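Local coordinates for protein adhesin (Streptococcus sanguinis SK1 = NCTC 7863, PDB 6VT2) that binds sialylated glycans such as the sTa trisaccharide through tandem Siglec-like modules, as a serine-rich repeat adhesin of the bacterium, at residues A[41-46]-A[97-102]. Sequence-based numbering, arbitrary orientation.
With SIA (N-acetyl-alpha-neuraminic acid), chain D; A2G (2-acetamido-2-deoxy-alpha-D-galactopyranose), chain B; GAL (beta-D-galactopyranose), chain C.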
loop_
_atom_site.group_PDB
_atom_site.type_symbol
_atom_site.label_atom_id
_atom_site.label_comp_id
_atom_site.label_asym_id
_atom_site.label_seq_id
_atom_site.Cartn_x
_atom_site.Cartn_y
_atom_site.Cartn_z
ATOM N N ARG A 41 -32.908 26.072 33.238
ATOM C CA ARG A 41 -33.424 25.587 34.514
ATOM C C ARG A 41 -34.381 24.415 34.328
ATOM O O ARG A 41 -34.934 24.209 33.285
ATOM C CB ARG A 41 -34.170 26.709 35.246
ATOM C CG ARG A 41 -35.333 27.287 34.458
ATOM C CD ARG A 41 -36.253 28.197 35.274
ATOM N NE ARG A 41 -37.153 27.439 36.082
ATOM C CZ ARG A 41 -37.973 27.964 36.950
ATOM N NH1 ARG A 41 -37.987 29.266 37.122
ATOM N NH2 ARG A 41 -38.794 27.196 37.617
ATOM N N ASN A 42 -34.594 23.727 35.445
ATOM C CA ASN A 42 -35.660 22.722 35.511
ATOM C C ASN A 42 -36.995 23.437 35.499
ATOM O O ASN A 42 -37.061 24.458 36.016
ATOM C CB ASN A 42 -35.638 21.999 36.850
ATOM C CG ASN A 42 -34.466 21.073 36.934
ATOM O OD1 ASN A 42 -33.678 21.098 36.027
ATOM N ND2 ASN A 42 -34.349 20.293 37.986
ATOM N N ILE A 43 -38.030 22.803 35.004
ATOM C CA ILE A 43 -39.393 23.393 35.046
ATOM C C ILE A 43 -39.792 23.650 36.493
ATOM O O ILE A 43 -40.463 24.620 36.740
ATOM C CB ILE A 43 -40.426 22.487 34.321
ATOM C CG1 ILE A 43 -41.780 23.185 34.145
ATOM C CG2 ILE A 43 -40.611 21.127 34.991
ATOM C CD1 ILE A 43 -41.726 24.524 33.435
ATOM N N GLU A 44 -39.387 22.777 37.383
ATOM C CA GLU A 44 -39.790 22.860 38.789
ATOM C C GLU A 44 -39.164 24.079 39.418
ATOM O O GLU A 44 -38.055 24.390 39.092
ATOM C CB GLU A 44 -39.323 21.686 39.644
ATOM C CG GLU A 44 -39.844 20.309 39.306
ATOM C CD GLU A 44 -39.296 19.620 38.069
ATOM O OE1 GLU A 44 -39.873 18.629 37.649
ATOM O OE2 GLU A 44 -38.287 20.067 37.558
ATOM N N GLY A 45 -39.886 24.650 40.361
ATOM C CA GLY A 45 -39.410 25.802 41.110
ATOM C C GLY A 45 -40.251 27.035 40.902
ATOM O O GLY A 45 -41.058 27.060 39.978
ATOM N N ALA A 46 -40.043 28.020 41.760
ATOM C CA ALA A 46 -40.691 29.301 41.623
ATOM C C ALA A 46 -40.209 30.029 40.378
ATOM O O ALA A 46 -39.237 29.648 39.723
ATOM C CB ALA A 46 -40.413 30.139 42.863
ATOM N N THR A 97 -35.642 17.480 29.611
ATOM C CA THR A 97 -36.295 18.633 28.994
ATOM C C THR A 97 -35.966 19.781 29.930
ATOM O O THR A 97 -36.361 19.727 31.024
ATOM C CB THR A 97 -37.801 18.482 28.913
ATOM O OG1 THR A 97 -37.991 17.234 28.275
ATOM C CG2 THR A 97 -38.428 19.621 28.155
ATOM N N LYS A 98 -35.209 20.748 29.455
ATOM C CA LYS A 98 -34.825 21.869 30.309
ATOM C C LYS A 98 -35.173 23.179 29.601
ATOM O O LYS A 98 -35.211 23.239 28.445
ATOM C CB LYS A 98 -33.354 21.788 30.655
ATOM C CG LYS A 98 -32.920 20.486 31.296
ATOM C CD LYS A 98 -33.547 20.363 32.663
ATOM C CE LYS A 98 -33.506 18.919 33.049
ATOM N NZ LYS A 98 -33.873 18.681 34.435
ATOM N N TYR A 99 -35.374 24.182 30.412
ATOM C CA TYR A 99 -36.003 25.424 29.955
ATOM C C TYR A 99 -34.987 26.553 29.964
ATOM O O TYR A 99 -34.151 26.646 30.864
ATOM C CB TYR A 99 -37.170 25.745 30.857
ATOM C CG TYR A 99 -38.270 24.763 30.664
ATOM C CD1 TYR A 99 -38.237 23.518 31.225
ATOM C CD2 TYR A 99 -39.310 25.060 29.813
ATOM C CE1 TYR A 99 -39.216 22.565 30.916
ATOM C CE2 TYR A 99 -40.348 24.161 29.549
ATOM C CZ TYR A 99 -40.247 22.886 30.066
ATOM O OH TYR A 99 -41.236 22.029 29.726
ATOM N N VAL A 100 -35.065 27.389 28.941
ATOM C CA VAL A 100 -34.148 28.506 28.768
ATOM C C VAL A 100 -34.957 29.792 28.839
ATOM O O VAL A 100 -35.942 29.956 28.123
ATOM C CB VAL A 100 -33.355 28.385 27.465
ATOM C CG1 VAL A 100 -32.405 29.532 27.385
ATOM C CG2 VAL A 100 -32.596 27.068 27.385
ATOM N N ARG A 101 -34.495 30.711 29.696
ATOM C CA ARG A 101 -35.167 31.986 29.827
ATOM C C ARG A 101 -34.151 33.107 29.678
ATOM O O ARG A 101 -33.044 32.926 29.928
ATOM C CB ARG A 101 -35.841 32.131 31.190
ATOM C CG ARG A 101 -36.797 30.998 31.512
ATOM C CD ARG A 101 -37.379 31.291 32.871
ATOM N NE ARG A 101 -38.447 32.259 32.819
ATOM C CZ ARG A 101 -39.113 32.661 33.879
ATOM N NH1 ARG A 101 -38.801 32.209 35.067
ATOM N NH2 ARG A 101 -40.105 33.518 33.774
ATOM N N ALA A 102 -34.641 34.233 29.234
ATOM C CA ALA A 102 -33.754 35.372 29.130
ATOM C C ALA A 102 -34.495 36.613 29.595
ATOM O O ALA A 102 -35.717 36.704 29.457
ATOM C CB ALA A 102 -33.247 35.566 27.706
HETATM C C1 SIA D . -37.744 15.158 31.210
HETATM C C2 SIA D . -38.396 14.205 32.302
HETATM C C3 SIA D . -38.505 12.736 31.877
HETATM C C4 SIA D . -37.155 12.035 31.711
HETATM C C5 SIA D . -36.294 12.222 32.968
HETATM C C6 SIA D . -36.251 13.722 33.361
HETATM C C7 SIA D . -35.563 14.017 34.720
HETATM C C8 SIA D . -35.790 15.496 35.128
HETATM C C9 SIA D . -34.837 15.887 36.253
HETATM C C10 SIA D . -34.393 10.729 33.469
HETATM C C11 SIA D . -32.950 10.373 33.114
HETATM N N5 SIA D . -34.927 11.749 32.756
HETATM O O1A SIA D . -37.991 14.904 30.010
HETATM O O1B SIA D . -37.077 16.109 31.707
HETATM O O4 SIA D . -37.325 10.625 31.466
HETATM O O6 SIA D . -37.569 14.238 33.507
HETATM O O7 SIA D . -35.991 13.103 35.715
HETATM O O8 SIA D . -35.619 16.333 33.979
HETATM O O9 SIA D . -33.525 16.025 35.700
HETATM O O10 SIA D . -35.006 10.125 34.346
HETATM O O5 A2G B . -45.106 19.714 37.348
HETATM C C1 A2G B . -44.023 19.167 38.093
HETATM O O1 A2G B . -43.013 20.169 38.207
HETATM C C2 A2G B . -43.480 17.955 37.335
HETATM N N2 A2G B . -42.287 17.519 38.041
HETATM C C3 A2G B . -42.995 18.363 35.951
HETATM O O3 A2G B . -42.576 17.191 35.236
HETATM C C4 A2G B . -44.124 19.085 35.218
HETATM O O4 A2G B . -45.166 18.154 34.926
HETATM C C5 A2G B . -44.677 20.224 36.084
HETATM C C6 A2G B . -45.848 20.955 35.436
HETATM O O6 A2G B . -46.052 22.188 36.137
HETATM C C7 A2G B . -42.263 16.351 38.683
HETATM O O7 A2G B . -43.229 15.610 38.711
HETATM C C8 A2G B . -40.976 16.007 39.373
HETATM C C1 GAL C . -41.476 17.282 34.419
HETATM C C2 GAL C . -41.034 15.841 34.087
HETATM C C3 GAL C . -39.993 15.828 32.973
HETATM C C4 GAL C . -40.491 16.635 31.765
HETATM C C5 GAL C . -40.857 18.038 32.237
HETATM C C6 GAL C . -41.404 18.956 31.129
HETATM O O2 GAL C . -40.424 15.220 35.205
HETATM O O3 GAL C . -39.719 14.497 32.543
HETATM O O4 GAL C . -41.615 16.009 31.190
HETATM O O5 GAL C . -41.871 17.964 33.240
HETATM O O6 GAL C . -41.589 20.285 31.598
HETATM O O HOH W 1 -36.050 31.521 36.242
HETATM O O HOH W 2 -37.484 20.474 33.496
HETATM O O HOH W 3 -36.854 18.901 35.454
#
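Ile43 lies over one face of the Tyr99 ring in a CH-pi contact, its CD1 4.0 Å from the ring centroid and only 10° off the normal, while Ile43 CB touches Tyr99 CE1 at 3.6 Å. CG1, anti to the backbone N (chi1 -170°), carries that CD1; the other branch, CG2, meets galactose O6 and N-acetylgalactosamine C3. The tyrosine donates its OH to galactose O6 at 2.6 Å, and with Ile43 CG2 this illustrates how a sugar site is built from a strand and a loop together. Lys98 runs alongside Asn42, and its NZ approaches Asn42 OD1 at 2.9 Å from well above the amide carbonyl plane; the same ammonium also grips O8 and O9 of sialic acid. Thr97 holds the sialic acid carboxylate through N and OG1, and from the loop Glu44 OE1 accepts the N-acetylgalactosamine N-H.

Behind this first shell, Arg41 probably helps to hold the loop's form. Its guanidinium faces the carbonyl oxygens of Asn42 to Ala46, firmly through NE to Asn42 O (172°) and NH1 to Ala46 O (2.9 Å), weakly through NH2. Arg41 NH1 also lies 3.7 Å from Arg101 NH1; a shared water bridges these like charges. Arg101 NH2 forms a salt bridge with Asp47, whose carboxylate probably offsets some repulsion, and a hydrogen bond to Thr110 O.

Asp53 receives Asn42 ND2 and, through its backbone O, Lys98 NZ. Two backbone hydrogen bonds pair Arg41 with Tyr99, antiparallel, just where edge strand 35-41 gives way to the loop; in this Siglec-like domain, strand 95-104 lies between 35-41 and 119-125 in the sheet.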